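Local structure of extracellular solute-binding protein family 1 (Alicyclobacillus acidocaldarius subsp. acidocaldarius, 4OVJ) at residues Leu317-Gln322 / Ser336-Thr341; Gln342-Gly347 / Glu355-Asn360. The protein probably binds an extracellular solute, as a periplasmic-binding-protein-like receptor of family 1, and delivers it to a membrane transporter. All coordinates share one frame; numbering follows the deposited sequence.

Contact 1 of 2, residues Leu317-Gln322 / Ser336-Thr341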
ATOM      1  N   LEU A 317     -20.007   0.603  -4.375  1.00  9.40           N
ATOM      2  CA  LEU A 317     -18.823  -0.158  -3.991  1.00 10.08           C
ATOM      3  C   LEU A 317     -17.920   0.626  -3.050  1.00  9.49           C
ATOM      4  O   LEU A 317     -17.358   0.064  -2.131  1.00 11.49           O
ATOM      5  CB  LEU A 317     -18.017  -0.596  -5.213  1.00 10.16           C
ATOM      6  CG  LEU A 317     -18.720  -1.574  -6.147  1.00 10.47           C
ATOM      7  CD1 LEU A 317     -17.826  -1.830  -7.349  1.00 11.27           C
ATOM      8  CD2 LEU A 317     -19.116  -2.859  -5.435  1.00 12.04           C
ATOM      9  N   LEU A 318     -17.802   1.923  -3.285  1.00  9.13           N
ATOM     10  CA  LEU A 318     -16.954   2.772  -2.471  1.00  9.41           C
ATOM     11  C   LEU A 318     -17.533   3.083  -1.110  1.00  9.73           C
ATOM     12  O   LEU A 318     -16.807   3.075  -0.130  1.00 10.11           O
ATOM     13  CB  LEU A 318     -16.652   4.094  -3.189  1.00  9.18           C
ATOM     14  CG  LEU A 318     -15.801   4.007  -4.456  1.00  9.93           C
ATOM     15  CD1 LEU A 318     -15.894   5.326  -5.208  1.00 11.32           C
ATOM     16  CD2 LEU A 318     -14.355   3.687  -4.127  1.00 10.83           C
ATOM     17  N   ASN A 319     -18.822   3.396  -1.066  1.00  9.83           N
ATOM     18  CA  ASN A 319     -19.408   4.084   0.105  1.00 10.24           C
ATOM     19  C   ASN A 319     -20.524   3.363   0.833  1.00 11.38           C
ATOM     20  O   ASN A 319     -20.930   3.789   1.919  1.00 14.01           O
ATOM     21  CB  ASN A 319     -19.906   5.465  -0.310  1.00 11.11           C
ATOM     22  CG  ASN A 319     -18.777   6.445  -0.534  1.00 11.18           C
ATOM     23  OD1 ASN A 319     -17.884   6.576   0.304  1.00 13.11           O
ATOM     24  ND2 ASN A 319     -18.794   7.125  -1.666  1.00 11.16           N
ATOM     25  N   ASN A 320     -21.054   2.300   0.252  1.00 12.13           N
ATOM     26  CA  ASN A 320     -22.178   1.629   0.879  1.00 12.43           C
ATOM     27  C   ASN A 320     -21.700   0.639   1.925  1.00 12.99           C
ATOM     28  O   ASN A 320     -20.770  -0.117   1.673  1.00 13.11           O
ATOM     29  CB  ASN A 320     -23.047   0.940  -0.167  1.00 13.54           C
ATOM     30  CG  ASN A 320     -24.273   0.315   0.439  1.00 15.76           C
ATOM     31  OD1 ASN A 320     -24.220  -0.802   0.926  1.00 19.64           O
ATOM     32  ND2 ASN A 320     -25.383   1.036   0.418  1.00 17.93           N
ATOM     33  N   VAL A 321     -22.319   0.668   3.112  1.00 16.40           N
ATOM     34  CA  VAL A 321     -21.899  -0.214   4.197  1.00 17.57           C
ATOM     35  C   VAL A 321     -22.181  -1.701   3.911  1.00 17.15           C
ATOM     36  O   VAL A 321     -21.419  -2.555   4.360  1.00 16.10           O
ATOM     37  CB  VAL A 321     -22.486   0.227   5.566  1.00 22.45           C
ATOM     38  CG1 VAL A 321     -23.988   0.009   5.624  1.00 27.49           C
ATOM     39  CG2 VAL A 321     -21.789  -0.512   6.700  1.00 26.79           C
ATOM     40  N   GLN A 322     -23.232  -2.009   3.148  1.00 17.04           N
ATOM     41  CA  GLN A 322     -23.506  -3.413   2.762  1.00 18.68           C
ATOM     42  C   GLN A 322     -22.405  -3.926   1.832  1.00 15.36           C
ATOM     43  O   GLN A 322     -21.945  -5.066   1.957  1.00 15.07           O
ATOM     44  CB  GLN A 322     -24.882  -3.579   2.101  1.00 20.91           C
ATOM     45  CG  GLN A 322     -26.058  -3.038   2.902  1.00 26.75           C
ATOM     46  CD  GLN A 322     -26.035  -3.464   4.358  1.00 34.36           C
ATOM     47  OE1 GLN A 322     -25.771  -4.629   4.673  1.00 46.34           O
ATOM     48  NE2 GLN A 322     -26.316  -2.521   5.261  1.00 42.16           N
ATOM     49  N   SER A 336     -13.214   4.453   1.954  1.00  9.56           N
ATOM     50  CA  SER A 336     -14.201   5.438   2.390  1.00  9.46           C
ATOM     51  C   SER A 336     -14.191   5.633   3.894  1.00  9.50           C
ATOM     52  O   SER A 336     -14.306   4.665   4.631  1.00  9.13           O
ATOM     53  CB  SER A 336     -15.611   4.991   1.992  1.00  9.82           C
ATOM     54  OG  SER A 336     -16.588   5.767   2.666  1.00 10.52           O
ATOM     55  N   SER A 337     -14.105   6.880   4.334  1.00 10.22           N
ATOM     56  CA  SER A 337     -14.147   7.185   5.771  1.00 11.33           C
ATOM     57  C   SER A 337     -15.471   6.756   6.408  1.00 12.11           C
ATOM     58  O   SER A 337     -15.492   6.302   7.560  1.00 15.01           O
ATOM     59  CB  SER A 337     -13.918   8.674   6.017  1.00 12.32           C
ATOM     60  OG  SER A 337     -14.881   9.478   5.338  1.00 13.28           O
ATOM     61  N   SER A 338     -16.568   6.868   5.669  1.00 12.81           N
ATOM     62  CA  SER A 338     -17.876   6.477   6.225  1.00 15.35           C
ATOM     63  C   SER A 338     -17.961   4.959   6.419  1.00 13.86           C
ATOM     64  O   SER A 338     -18.471   4.490   7.432  1.00 14.80           O
ATOM     65  CB  SER A 338     -19.043   7.025   5.388  1.00 17.91           C
ATOM     66  OG  SER A 338     -19.017   6.527   4.071  1.00 21.78           O
ATOM     67  N   VAL A 339     -17.411   4.194   5.475  1.00 12.58           N
ATOM     68  CA  VAL A 339     -17.397   2.736   5.579  1.00 12.19           C
ATOM     69  C   VAL A 339     -16.512   2.318   6.745  1.00 12.26           C
ATOM     70  O   VAL A 339     -16.896   1.473   7.546  1.00 14.48           O
ATOM     71  CB  VAL A 339     -16.933   2.073   4.266  1.00 12.71           C
ATOM     72  CG1 VAL A 339     -16.663   0.595   4.459  1.00 14.30           C
ATOM     73  CG2 VAL A 339     -17.971   2.298   3.185  1.00 14.13           C
ATOM     74  N   ARG A 340     -15.333   2.921   6.860  1.00 11.44           N
ATOM     75  CA  ARG A 340     -14.458   2.609   7.996  1.00 13.48           C
ATOM     76  C   ARG A 340     -15.165   2.875   9.327  1.00 15.30           C
ATOM     77  O   ARG A 340     -15.113   2.037  10.242  1.00 15.28           O
ATOM     78  CB  ARG A 340     -13.148   3.376   7.927  1.00 13.35           C
ATOM     79  CG  ARG A 340     -12.222   2.894   6.811  1.00 12.44           C
ATOM     80  CD  ARG A 340     -10.792   3.384   6.980  1.00 12.84           C
ATOM     81  NE  ARG A 340     -10.712   4.830   7.043  1.00 11.32           N
ATOM     82  CZ  ARG A 340     -10.734   5.645   5.989  1.00 11.68           C
ATOM     83  NH1 ARG A 340     -10.803   5.175   4.742  1.00 12.58           N
ATOM     84  NH2 ARG A 340     -10.690   6.944   6.179  1.00 11.11           N
ATOM     85  N   THR A 341     -15.837   4.023   9.425  1.00 14.93           N
ATOM     86  CA  THR A 341     -16.555   4.387  10.666  1.00 18.03           C
ATOM     87  C   THR A 341     -17.616   3.343  11.021  1.00 18.14           C
ATOM     88  O   THR A 341     -17.706   2.886  12.173  1.00 22.63           O
ATOM     89  CB  THR A 341     -17.168   5.801  10.569  1.00 19.28           C
ATOM     90  OG1 THR A 341     -16.118   6.764  10.414  1.00 20.43           O
ATOM     91  CG2 THR A 341     -17.961   6.158  11.836  1.00 21.17           C
TER
HETATM   92  O   HOH W   1     -14.626   1.879   1.043  1.00 11.41           O
HETATM   93  O   HOH W   2     -20.647   4.436   4.450  1.00 34.36           O

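Contact 2 of 2, residues Gln342-Gly347 / Glu355-Asn360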
ATOM      1  N   GLN A 342     -18.404   2.953  10.029  1.00 17.70           N
ATOM      2  CA  GLN A 342     -19.483   2.001  10.250  1.00 22.99           C
ATOM      3  C   GLN A 342     -18.965   0.587  10.535  1.00 22.76           C
ATOM      4  O   GLN A 342     -19.548  -0.139  11.344  1.00 26.00           O
ATOM      5  CB  GLN A 342     -20.470   2.044   9.079  1.00 24.58           C
ATOM      6  CG  GLN A 342     -21.156   3.403   8.993  1.00 30.44           C
ATOM      7  CD  GLN A 342     -22.127   3.531   7.834  1.00 38.61           C
ATOM      8  OE1 GLN A 342     -21.889   4.290   6.890  1.00 44.52           O
ATOM      9  NE2 GLN A 342     -23.234   2.802   7.907  1.00 45.94           N
ATOM     10  N   LEU A 343     -17.861   0.198   9.906  1.00 19.87           N
ATOM     11  CA  LEU A 343     -17.281  -1.118  10.168  1.00 19.03           C
ATOM     12  C   LEU A 343     -16.556  -1.162  11.529  1.00 22.29           C
ATOM     13  O   LEU A 343     -16.507  -2.227  12.180  1.00 25.29           O
ATOM     14  CB  LEU A 343     -16.340  -1.550   9.046  1.00 19.34           C
ATOM     15  CG  LEU A 343     -16.957  -1.955   7.705  1.00 20.68           C
ATOM     16  CD1 LEU A 343     -15.825  -2.254   6.741  1.00 22.26           C
ATOM     17  CD2 LEU A 343     -17.871  -3.163   7.789  1.00 24.23           C
HETATM   18  N   MSE A 344     -16.010  -0.021  11.960  1.00 19.69           N
HETATM   19  CA  MSE A 344     -15.411   0.098  13.312  1.00 24.27           C
HETATM   20  C   MSE A 344     -16.452  -0.100  14.380  1.00 29.14           C
HETATM   21  O   MSE A 344     -16.174  -0.723  15.422  1.00 31.16           O
HETATM   22  CB  MSE A 344     -14.712   1.451  13.535  1.00 25.95           C
HETATM   23  CG  MSE A 344     -13.248   1.306  13.136  1.00 36.15           C
HETATM   24 SE   MSE A 344     -12.166   2.954  13.284  1.00 53.69          SE
HETATM   25  CE  MSE A 344     -13.088   4.169  12.040  1.00 35.26           C
ATOM     26  N   ALA A 345     -17.650   0.433  14.146  1.00 32.45           N
ATOM     27  CA  ALA A 345     -18.767   0.295  15.087  1.00 37.25           C
ATOM     28  C   ALA A 345     -19.221  -1.155  15.194  1.00 40.36           C
ATOM     29  O   ALA A 345     -19.584  -1.619  16.276  1.00 42.69           O
ATOM     30  CB  ALA A 345     -19.937   1.180  14.667  1.00 36.78           C
ATOM     31  N   SER A 346     -19.204  -1.861  14.065  1.00 36.21           N
ATOM     32  CA  SER A 346     -19.622  -3.257  14.009  1.00 35.72           C
ATOM     33  C   SER A 346     -19.135  -3.943  12.737  1.00 33.72           C
ATOM     34  O   SER A 346     -19.376  -3.455  11.625  1.00 35.34           O
ATOM     35  CB  SER A 346     -21.145  -3.347  14.078  1.00 39.03           C
ATOM     36  OG  SER A 346     -21.588  -4.650  13.748  1.00 42.78           O
ATOM     37  N   GLY A 347     -18.463  -5.079  12.907  1.00 32.18           N
ATOM     38  CA  GLY A 347     -17.963  -5.864  11.781  1.00 32.70           C
ATOM     39  C   GLY A 347     -16.450  -5.941  11.665  1.00 32.60           C
ATOM     40  O   GLY A 347     -15.940  -6.380  10.634  1.00 35.73           O
ATOM     41  N   GLU A 355      -6.061  -1.019  12.853  1.00 11.82           N
ATOM     42  CA  GLU A 355      -5.641  -0.686  11.492  1.00 13.77           C
ATOM     43  C   GLU A 355      -6.407   0.509  10.973  1.00 11.82           C
ATOM     44  O   GLU A 355      -5.831   1.394  10.366  1.00 11.48           O
ATOM     45  CB  GLU A 355      -5.988  -1.797  10.515  1.00 19.23           C
ATOM     46  CG  GLU A 355      -5.004  -2.901  10.325  1.00 24.78           C
ATOM     47  CD  GLU A 355      -5.374  -3.719   9.102  1.00 26.65           C
ATOM     48  OE1 GLU A 355      -4.893  -3.400   7.993  1.00 28.77           O
ATOM     49  OE2 GLU A 355      -6.198  -4.627   9.235  1.00 32.81           O
ATOM     50  N   PHE A 356      -7.730   0.496  11.157  1.00 11.73           N
ATOM     51  CA  PHE A 356      -8.570   1.590  10.655  1.00 12.39           C
ATOM     52  C   PHE A 356      -8.184   2.902  11.330  1.00 11.62           C
ATOM     53  O   PHE A 356      -8.099   3.945  10.678  1.00 13.96           O
ATOM     54  CB  PHE A 356     -10.059   1.319  10.897  1.00 12.30           C
ATOM     55  CG  PHE A 356     -10.672   0.301   9.977  1.00 12.89           C
ATOM     56  CD1 PHE A 356      -9.908  -0.632   9.293  1.00 14.63           C
ATOM     57  CD2 PHE A 356     -12.056   0.257   9.821  1.00 16.08           C
ATOM     58  CE1 PHE A 356     -10.507  -1.571   8.477  1.00 16.83           C
ATOM     59  CE2 PHE A 356     -12.648  -0.689   9.005  1.00 15.86           C
ATOM     60  CZ  PHE A 356     -11.874  -1.591   8.327  1.00 16.92           C
ATOM     61  N   GLN A 357      -7.948   2.856  12.637  1.00 12.45           N
ATOM     62  CA  GLN A 357      -7.552   4.059  13.368  1.00 13.16           C
ATOM     63  C   GLN A 357      -6.213   4.588  12.875  1.00 10.91           C
ATOM     64  O   GLN A 357      -6.022   5.787  12.734  1.00 12.81           O
ATOM     65  CB  GLN A 357      -7.470   3.785  14.863  1.00 16.23           C
ATOM     66  CG  GLN A 357      -8.828   3.594  15.516  1.00 21.62           C
ATOM     67  CD  GLN A 357      -8.735   3.107  16.952  1.00 28.28           C
ATOM     68  OE1 GLN A 357      -7.718   2.548  17.373  1.00 29.55           O
ATOM     69  NE2 GLN A 357      -9.806   3.310  17.709  1.00 35.61           N
ATOM     70  N   LEU A 358      -5.273   3.685  12.628  1.00 10.38           N
ATOM     71  CA  LEU A 358      -3.962   4.095  12.130  1.00  9.88           C
ATOM     72  C   LEU A 358      -4.113   4.739  10.746  1.00 10.06           C
ATOM     73  O   LEU A 358      -3.530   5.794  10.479  1.00  9.80           O
ATOM     74  CB  LEU A 358      -3.027   2.884  12.067  1.00 10.63           C
ATOM     75  CG  LEU A 358      -1.542   3.057  11.719  1.00 11.68           C
ATOM     76  CD1 LEU A 358      -1.305   3.291  10.242  1.00 13.09           C
ATOM     77  CD2 LEU A 358      -0.898   4.147  12.562  1.00 13.31           C
ATOM     78  N   VAL A 359      -4.912   4.123   9.876  1.00  9.55           N
ATOM     79  CA  VAL A 359      -5.086   4.675   8.527  1.00  9.51           C
ATOM     80  C   VAL A 359      -5.713   6.072   8.619  1.00  9.44           C
ATOM     81  O   VAL A 359      -5.303   6.976   7.911  1.00  9.09           O
ATOM     82  CB  VAL A 359      -5.860   3.724   7.599  1.00 11.55           C
ATOM     83  CG1 VAL A 359      -6.171   4.374   6.259  1.00 12.14           C
ATOM     84  CG2 VAL A 359      -5.039   2.468   7.321  1.00 14.09           C
ATOM     85  N   ASN A 360      -6.660   6.281   9.526  1.00  9.59           N
ATOM     86  CA  ASN A 360      -7.209   7.619   9.694  1.00 11.11           C
ATOM     87  C   ASN A 360      -6.140   8.659  10.056  1.00 10.56           C
ATOM     88  O   ASN A 360      -6.169   9.769   9.556  1.00 12.09           O
ATOM     89  CB  ASN A 360      -8.348   7.617  10.714  1.00 13.07           C
ATOM     90  CG  ASN A 360      -9.598   6.916  10.193  1.00 15.30           C
ATOM     91  OD1 ASN A 360      -9.753   6.674   8.990  1.00 16.98           O
ATOM     92  ND2 ASN A 360     -10.512   6.598  11.102  1.00 20.64           N
TER

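Contact 1 of 2, residues Leu317-Gln322 / Ser336-Thr341
Leu318, in the last turn of helix 307-319, meets the start of helix 337-345 through its backbone carbonyl. Its O atom lies 3.1 Å from Ser336 CB, and a water that donates to it and accepts from Ser336 N bridges the two backbones. Asn319 follows and supplies the direct polar link. With CG beside its backbone N (chi1 -74°), it brings OD1 to Ser336 OG, which donates a 2.8 Å hydrogen bond in the carbonyl plane, at a C=O...donor angle of 151°. OD1 also bonds Thr114 OG1, while ND2 is held by Asn111 O and Asn315 OD1, so both ends of the amide are gripped and its rotation is fixed. An alanine here removes the acceptor of Ser336 OG and the amide's bonds to Thr114 and Asn111, and would probably loosen the helix end against this cap. Ser336 is the N-cap of helix 337-345: OG, anti to its backbone N, accepts weak bonds from Ser338 N at 3.2 Å and Val339 N at 3.3 Å, the latter nearly straight at 165°. One hydroxyl thus caps helix 337-345 and ties it to the end of helix 307-319. Asn319 O, 3.5 Å from Val339 CG2, accepts a hydrogen bond from a second water, which also bonds Ser338 OG. At Asn320 the chain leaves helical geometry: its CB points away from segment 336-341, and OD1 caps helix 321-327, accepting a weak bond from Gln322 N and a hydrogen bond from Ala323 N. The break between helices 307-319 and 321-327 packs against the N-capped start of helix 337-345. Beneath it, Leu317 and Leu318 rest on Trp298 of strand 293-300, Val339 packs on Pro334 of strand 333-334, and the loop at Thr114 covers Ser336 and Ser338.

Contact 2 of 2, residues Gln342-Gly347 / Glu355-Asn360
Met344, deposited as selenomethionine, carries most of this contact. Its chain slides past Phe356 in the opposite direction, with CG 3.7 Å from Phe356 CD2, and the extended chi2 (178°) carries SE on to 3.6 Å from Phe356 CB. The bend at chi3 (-61°) then turns CE toward Asn360, which it meets tip to tip, 3.7 Å from ND2, while SE crosses obliquely over Gln357 CG at 4.1 Å. From the residue just before, Leu343 CB approaches the edge of the Phe356 ring near its plane, 3.8 Å from CE2. No hydrogen bond joins the two segments. The pair belongs to two consecutive helices, 337-345 and 350-365, joined by a short connection and running obliquely in roughly opposing directions, within what is probably a periplasmic-binding-protein fold. Further out, Phe356 is seated on Ile333 and Pro334 of strand 333-334 and on Leu329, and Leu343 shares Pro334 with it. Asn360 OD1 accepts from Arg340 NE, which orients the amide that meets the methyl of Met344. At the helix end, Lys353 NZ bonds Met344 O and Thr348 OG1 bonds Leu343 O.

From the N-terminal side, the chain runs down helix 307-319, turns at Asn320 into helix 321-327, passes strand 333-334 and reaches Ser336, where contact 1 closes a loop with 13 residues between its segments. Helix 337-345 then carries directly into contact 2, which closes a shorter loop of seven residues on helix 350-365. The two loops follow in series, neither nesting nor crossing, with centres about 10 Å apart. The shared helix joins them: its N-terminal half serves contact 1 and its C-terminal half contact 2. Across the boundary, Arg340 O packs on Phe356 CD2 and Val321 CB on Gln342 NE2, so the ends of helices 307-319 and 321-327 are joined through helix 337-345 to helix 350-365, the latter two touching strand 333-334.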